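CBS domain protein (Streptococcus pneumoniae serotype 4, PDB 7LZG) is of unknown function but, as a protein with paired CBS domains, possibly binds adenosine-containing ligands, as many of its relatives do. Local coordinates at residues Asp68-Tyr72 against Val89-Lys93. Residues are numbered along the deposited sequence; the frame is centred on the assembly and turned at random.
Sequences DIMAY and VHMTK
A hydrophobic helix-to-loop packing, centred on a Met-aromatic contact, joins helix 66-76 of the first CBS motif to the long loop between it and helix 105-111. Asp68-Tyr72 is regular alpha-helix, with Tyr72 N hydrogen-bonded to Asp68 O (3.2 Å). Val89 and His90 are 3-10; Met91 has phi/psi -134/6, and Thr92 and Lys93 are extended. The backbones are nearest at Asp68 and Met91, with CA atoms 6.0 Å apart. Met91, a selenomethionine, suits this place because its flexible side chain (chi1 p, chi2 near -148°, chi3 p) can bend between two neighbours one helical turn apart. Its SE sits 3.8 Å from Ile69 CA and 3.9 Å from Ile69 CG1, while its CE lies over one face of the Tyr72 ring, 3.8 Å from the centroid; SE is 4.6 Å from that centroid, obliquely, 31° off the normal. The t rotamer of Tyr72 extends this flat ring across the gap, bringing CE2 within 3.2 Å of His90 O. Asp68 comes closest through CB, 3.5 Å from Met91 O; its OD2 salt-bridges Arg50 and accepts a hydrogen bond from Gly65 N. No hydrogen bond crosses the interface, so cohesion rests on dispersion, CH-pi and selenium-aromatic attraction and burial of apolar surface.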
ATOM      1  N   ASP B  68       6.416   2.200  12.092  1.00 15.15           N
ATOM      2  CA  ASP B  68       6.080   2.166  13.510  1.00 13.50           C
ATOM      3  C   ASP B  68       7.300   1.830  14.356  1.00 17.23           C
ATOM      4  O   ASP B  68       7.532   2.451  15.399  1.00 17.52           O
ATOM      5  CB  ASP B  68       4.960   1.156  13.751  1.00 17.47           C
ATOM      6  CG  ASP B  68       3.720   1.462  12.934  1.00 25.55           C
ATOM      7  OD1 ASP B  68       3.208   2.598  13.030  1.00 32.84           O
ATOM      8  OD2 ASP B  68       3.265   0.572  12.185  1.00 25.76           O
ATOM      9  N   ILE B  69       8.098   0.857  13.915  1.00 19.98           N
ATOM     10  CA  ILE B  69       9.313   0.506  14.642  1.00 16.47           C
ATOM     11  C   ILE B  69      10.344   1.623  14.535  1.00 18.72           C
ATOM     12  O   ILE B  69      10.979   1.998  15.527  1.00 20.85           O
ATOM     13  CB  ILE B  69       9.870  -0.831  14.124  1.00 14.67           C
ATOM     14  CG1 ILE B  69       8.822  -1.934  14.281  1.00 16.77           C
ATOM     15  CG2 ILE B  69      11.157  -1.195  14.851  1.00 16.77           C
ATOM     16  CD1 ILE B  69       9.310  -3.305  13.877  1.00 24.64           C
HETATM   17  N   MSE B  70      10.520   2.176  13.339  1.00 17.22           N
HETATM   18  CA  MSE B  70      11.537   3.195  13.106  1.00 18.30           C
HETATM   19  C   MSE B  70      11.235   4.487  13.857  1.00 19.39           C
HETATM   20  O   MSE B  70      12.118   5.063  14.490  1.00 20.51           O
HETATM   21  CB  MSE B  70      11.672   3.478  11.608  1.00 22.61           C
HETATM   22  CG  MSE B  70      13.085   3.318  11.076  1.00 26.89           C
HETATM   23 SE   MSE B  70      13.902   1.631  11.621  1.00 70.56          SE
HETATM   24  CE  MSE B  70      12.612   0.391  10.845  1.00 27.05           C
ATOM     25  N   ALA B  71       9.980   4.939  13.782  1.00 20.90           N
ATOM     26  CA  ALA B  71       9.598   6.162  14.481  1.00 19.44           C
ATOM     27  C   ALA B  71       9.635   5.981  15.992  1.00 20.90           C
ATOM     28  O   ALA B  71       9.885   6.944  16.725  1.00 22.93           O
ATOM     29  CB  ALA B  71       8.209   6.616  14.034  1.00 18.60           C
ATOM     30  N   TYR B  72       9.388   4.762  16.475  1.00 19.63           N
ATOM     31  CA  TYR B  72       9.471   4.503  17.907  1.00 18.69           C
ATOM     32  C   TYR B  72      10.908   4.621  18.402  1.00 21.90           C
ATOM     33  O   TYR B  72      11.154   5.165  19.485  1.00 29.45           O
ATOM     34  CB  TYR B  72       8.893   3.121  18.217  1.00 20.30           C
ATOM     35  CG  TYR B  72       8.810   2.776  19.687  1.00 21.86           C
ATOM     36  CD1 TYR B  72       9.877   2.171  20.336  1.00 21.10           C
ATOM     37  CD2 TYR B  72       7.660   3.038  20.423  1.00 24.22           C
ATOM     38  CE1 TYR B  72       9.812   1.845  21.670  1.00 22.93           C
ATOM     39  CE2 TYR B  72       7.583   2.713  21.767  1.00 24.35           C
ATOM     40  CZ  TYR B  72       8.667   2.115  22.384  1.00 27.85           C
ATOM     41  OH  TYR B  72       8.614   1.784  23.716  1.00 31.52           O
ATOM     42  N   VAL B  89       4.581  -4.771  20.893  1.00 22.76           N
ATOM     43  CA  VAL B  89       3.276  -4.263  21.307  1.00 23.41           C
ATOM     44  C   VAL B  89       3.377  -2.810  21.751  1.00 22.45           C
ATOM     45  O   VAL B  89       2.409  -2.046  21.633  1.00 18.84           O
ATOM     46  CB  VAL B  89       2.688  -5.157  22.418  1.00 24.29           C
ATOM     47  CG1 VAL B  89       3.593  -5.158  23.641  1.00 24.08           C
ATOM     48  CG2 VAL B  89       1.276  -4.712  22.779  1.00 25.52           C
ATOM     49  N   HIS B  90       4.543  -2.396  22.249  1.00 22.47           N
ATOM     50  CA  HIS B  90       4.729  -1.012  22.664  1.00 24.35           C
ATOM     51  C   HIS B  90       4.750  -0.043  21.491  1.00 24.34           C
ATOM     52  O   HIS B  90       4.734   1.173  21.714  1.00 28.09           O
ATOM     53  CB  HIS B  90       6.020  -0.878  23.474  1.00 25.74           C
ATOM     54  CG  HIS B  90       5.982  -1.589  24.791  1.00 27.69           C
ATOM     55  ND1 HIS B  90       4.895  -1.531  25.636  1.00 33.41           N
ATOM     56  CD2 HIS B  90       6.892  -2.381  25.403  1.00 31.62           C
ATOM     57  CE1 HIS B  90       5.140  -2.252  26.715  1.00 34.92           C
ATOM     58  NE2 HIS B  90       6.345  -2.779  26.599  1.00 33.44           N
HETATM   59  N   MSE B  91       4.783  -0.543  20.260  1.00 18.94           N
HETATM   60  CA  MSE B  91       4.775   0.317  19.084  1.00 19.66           C
HETATM   61  C   MSE B  91       3.774  -0.184  18.055  1.00 19.46           C
HETATM   62  O   MSE B  91       3.701   0.330  16.940  1.00 20.67           O
HETATM   63  CB  MSE B  91       6.168   0.394  18.467  1.00 21.47           C
HETATM   64  CG  MSE B  91       6.663  -0.920  17.896  1.00 24.04           C
HETATM   65 SE   MSE B  91       8.593  -1.080  18.063  1.00 47.20          SE
HETATM   66  CE  MSE B  91       8.700  -1.192  20.007  1.00 21.97           C
ATOM     67  N   THR B  92       3.007  -1.201  18.435  1.00 20.24           N
ATOM     68  CA  THR B  92       1.952  -1.701  17.567  1.00 16.41           C
ATOM     69  C   THR B  92       0.821  -0.684  17.499  1.00 21.07           C
ATOM     70  O   THR B  92       0.414  -0.124  18.521  1.00 25.26           O
ATOM     71  CB  THR B  92       1.438  -3.045  18.079  1.00 19.62           C
ATOM     72  OG1 THR B  92       2.523  -3.978  18.139  1.00 22.01           O
ATOM     73  CG2 THR B  92       0.361  -3.594  17.158  1.00 25.12           C
ATOM     74  N   LYS B  93       0.328  -0.429  16.290  1.00 27.14           N
ATOM     75  CA  LYS B  93      -0.758   0.527  16.093  1.00 31.63           C
ATOM     76  C   LYS B  93      -2.067  -0.151  16.468  1.00 28.80           C
ATOM     77  O   LYS B  93      -2.623  -0.934  15.693  1.00 25.91           O
ATOM     78  CB  LYS B  93      -0.782   1.033  14.656  1.00 31.34           C
ATOM     79  CG  LYS B  93      -1.788   2.150  14.415  1.00 38.37           C
ATOM     80  CD  LYS B  93      -1.793   2.585  12.958  1.00 44.70           C
ATOM     81  CE  LYS B  93      -2.865   3.632  12.696  1.00 55.36           C
ATOM     82  NZ  LYS B  93      -2.940   3.999  11.252  1.00 59.45           N
TER